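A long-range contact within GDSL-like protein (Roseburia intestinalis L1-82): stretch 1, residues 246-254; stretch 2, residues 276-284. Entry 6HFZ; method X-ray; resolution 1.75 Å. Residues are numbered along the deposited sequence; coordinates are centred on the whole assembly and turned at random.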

# COMPACT_ATOMS: atom_id res chain seq x y z
N GLU A 246 11.82 -10.20 20.01
CA GLU A 246 12.34 -10.71 21.29
C GLU A 246 12.81 -9.57 22.21
O GLU A 246 13.11 -9.85 23.39
CB GLU A 246 13.43 -11.76 21.06
CG GLU A 246 14.57 -11.34 20.15
CD GLU A 246 15.70 -12.36 20.05
OE1 GLU A 246 15.40 -13.58 20.05
OE2 GLU A 246 16.87 -11.93 20.01
N ASN A 247 12.88 -8.32 21.74
CA ASN A 247 13.39 -7.20 22.56
C ASN A 247 12.27 -6.40 23.24
O ASN A 247 12.53 -5.38 23.89
CB ASN A 247 14.27 -6.26 21.74
CG ASN A 247 15.60 -6.90 21.42
OD1 ASN A 247 16.36 -7.22 22.33
ND2 ASN A 247 15.86 -7.12 20.14
N VAL A 248 11.03 -6.86 23.11
CA VAL A 248 9.89 -6.13 23.60
C VAL A 248 9.61 -6.51 25.06
O VAL A 248 9.68 -7.67 25.43
CB VAL A 248 8.68 -6.42 22.71
CG1 VAL A 248 7.41 -5.87 23.33
CG2 VAL A 248 8.92 -5.85 21.31
N VAL A 249 9.28 -5.51 25.88
CA VAL A 249 8.89 -5.75 27.28
C VAL A 249 7.48 -5.17 27.54
O VAL A 249 7.24 -3.99 27.41
CB VAL A 249 9.92 -5.16 28.25
CG1 VAL A 249 9.54 -5.46 29.70
CG2 VAL A 249 11.33 -5.67 27.94
N CYS A 250 6.52 -6.02 27.91
CA CYS A 250 5.19 -5.52 28.21
C CYS A 250 5.03 -5.20 29.70
O CYS A 250 5.49 -5.96 30.52
CB CYS A 250 4.15 -6.55 27.80
SG CYS A 250 4.17 -6.84 26.00
N HIS A 251 4.27 -4.13 30.00
CA HIS A 251 3.86 -3.72 31.34
C HIS A 251 2.40 -3.29 31.29
O HIS A 251 2.07 -2.13 31.52
CB HIS A 251 4.74 -2.59 31.89
CG HIS A 251 6.20 -2.88 31.89
ND1 HIS A 251 6.78 -3.77 32.79
CD2 HIS A 251 7.21 -2.40 31.14
CE1 HIS A 251 8.07 -3.81 32.60
NE2 HIS A 251 8.37 -2.98 31.58
N GLY A 252 1.51 -4.24 30.95
CA GLY A 252 0.09 -3.97 30.84
C GLY A 252 -0.46 -4.31 29.47
O GLY A 252 -1.53 -4.89 29.35
N PHE A 253 0.27 -3.92 28.42
CA PHE A 253 -0.06 -4.40 27.03
C PHE A 253 0.11 -5.93 27.00
O PHE A 253 0.94 -6.47 27.69
CB PHE A 253 0.83 -3.71 25.99
CG PHE A 253 0.26 -2.44 25.43
CD1 PHE A 253 0.45 -1.23 26.07
CD2 PHE A 253 -0.44 -2.46 24.24
CE1 PHE A 253 -0.08 -0.06 25.54
CE2 PHE A 253 -0.95 -1.29 23.69
CZ PHE A 253 -0.75 -0.09 24.34
N VAL A 254 -0.74 -6.61 26.24
CA VAL A 254 -0.70 -8.07 26.15
C VAL A 254 -0.68 -8.47 24.66
O VAL A 254 -1.47 -7.95 23.86
CB VAL A 254 -1.89 -8.70 26.90
CG1 VAL A 254 -3.20 -7.99 26.61
CG2 VAL A 254 -2.04 -10.18 26.61
N LYS A 276 -5.66 2.57 31.90
CA LYS A 276 -4.74 3.71 32.03
C LYS A 276 -3.42 3.24 32.63
O LYS A 276 -3.40 2.46 33.59
CB LYS A 276 -5.37 4.85 32.85
CG LYS A 276 -4.53 6.13 32.86
CD LYS A 276 -5.26 7.35 33.36
CE LYS A 276 -4.33 8.53 33.54
NZ LYS A 276 -5.09 9.74 33.92
N GLY A 277 -2.30 3.64 32.02
CA GLY A 277 -0.99 3.29 32.51
C GLY A 277 -0.40 2.02 31.93
O GLY A 277 0.75 1.71 32.14
N ASP A 278 -1.20 1.21 31.22
CA ASP A 278 -0.66 0.05 30.52
C ASP A 278 0.40 0.54 29.52
O ASP A 278 0.14 1.47 28.79
CB ASP A 278 -1.77 -0.68 29.76
CG ASP A 278 -2.73 -1.49 30.63
OD1 ASP A 278 -2.41 -1.66 31.84
OD2 ASP A 278 -3.77 -1.97 30.09
N SER A 279 1.54 -0.13 29.44
CA SER A 279 2.64 0.32 28.58
C SER A 279 3.38 -0.88 28.00
O SER A 279 3.19 -2.07 28.39
CB SER A 279 3.59 1.23 29.31
OG SER A 279 4.01 0.64 30.51
N ILE A 280 4.26 -0.56 27.05
CA ILE A 280 5.11 -1.50 26.35
C ILE A 280 6.36 -0.74 25.90
O ILE A 280 6.25 0.44 25.59
CB ILE A 280 4.33 -2.11 25.17
CG1 ILE A 280 5.17 -3.15 24.42
CG2 ILE A 280 3.81 -1.01 24.26
CD1 ILE A 280 4.39 -3.83 23.27
N THR A 281 7.50 -1.40 25.93
CA THR A 281 8.78 -0.82 25.48
C THR A 281 9.38 -1.75 24.41
O THR A 281 9.28 -3.02 24.48
CB THR A 281 9.75 -0.59 26.65
OG1 THR A 281 10.02 -1.86 27.23
CG2 THR A 281 9.20 0.35 27.69
N LEU A 282 9.93 -1.12 23.38
CA LEU A 282 10.53 -1.76 22.24
C LEU A 282 11.86 -1.08 21.95
O LEU A 282 11.94 0.14 22.03
CB LEU A 282 9.66 -1.57 20.99
CG LEU A 282 8.20 -1.99 21.09
CD1 LEU A 282 7.28 -0.87 21.48
CD2 LEU A 282 7.75 -2.61 19.76
N ASP A 283 12.83 -1.88 21.50
CA ASP A 283 14.04 -1.43 20.85
C ASP A 283 13.82 -1.44 19.33
O ASP A 283 13.48 -2.46 18.77
CB ASP A 283 15.21 -2.38 21.15
CG ASP A 283 15.66 -2.41 22.60
OD1 ASP A 283 15.36 -1.45 23.33
OD2 ASP A 283 16.33 -3.40 22.99
N VAL A 284 14.01 -0.27 18.70
CA VAL A 284 13.73 -0.12 17.27
C VAL A 284 14.89 0.62 16.60
O VAL A 284 15.06 1.81 16.83
CB VAL A 284 12.40 0.60 17.02
CG1 VAL A 284 12.11 0.66 15.51
CG2 VAL A 284 11.23 -0.04 17.80
O HOH W 1 2.53 0.33 33.20

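Residues 246-254 and 276-284 meet as a short antiparallel sheet formed by strands 249-251 and 279-284; the strand axes approach to 4.7 Å, and the two stretches together bury 625 Å². All the direct hydrogen bonds across the contact are between backbone atoms. Val249 and Thr281 form one hydrogen-bonded pair, with Val249 N donating to Thr281 O at 2.9 Å and Thr281 N donating to Val249 O at 3.0 Å; His251 and Ser279 form the next, through His251 N to Ser279 O at 2.8 Å and Ser279 N to His251 O at 2.9 Å. Between them lies the non-hydrogen-bonded pair Cys250-Ile280.

Ile280 gives up the most surface to its partner stretch, 75 Å², and its extended side chain (chi1 and chi2 both t) serves two groups of neighbours. Its CD1 reaches Val248 CG1 at 3.6 Å and Cys250 SG at 4.1 Å, while CG2 lies over one face of the Phe253 ring, 4.1 Å from the ring centroid and 22° off the normal. A branched aliphatic residue suits this buried site because its two arms can pack in different directions. Leu282 extends the apolar packing, its CD2 lying 3.8 Å from Val248 CG2.

Phe253 follows with 69 Å². Besides presenting a face to Ile280, its ring meets Asp278 O near the ring plane, with CE1 3.6 Å from that oxygen, so the edge C-H groups rather than the pi cloud face the carbonyl. The main chain adds a weak hydrogen bond from Phe253 N to Ser279 O at 3.5 Å; this oxygen therefore accepts from both His251 and Phe253.

Thr281, with 61 Å² covered by the other stretch, shares a face of the sheet with Val249, His251 and Ser279. Its chi1 of 61° (p) places OG1 3.5 Å from Val249 CB, a contact without a hydrogen bond. On the same face Ser279 OG approaches His251 CB to 3.6 Å and donates to a water at 3.1 Å. That water in turn donates to His251 O at 3.0 Å and Gly277 O at 2.5 Å, linking Gly277, in the segment before strand 279-284, to the backbone of His251.

Gly252 packs against Asp278. Its CA sits 3.5 Å from Asp278 OD1, and a CB would fall 2.5 Å from that same oxygen; its backbone angles (122°/-44°) independently call for glycine. At the other end the contact loosens: Asn247 CB approaches Asp283 OD2 at 3.7 Å, and Asp283 N is buried without a polar partner.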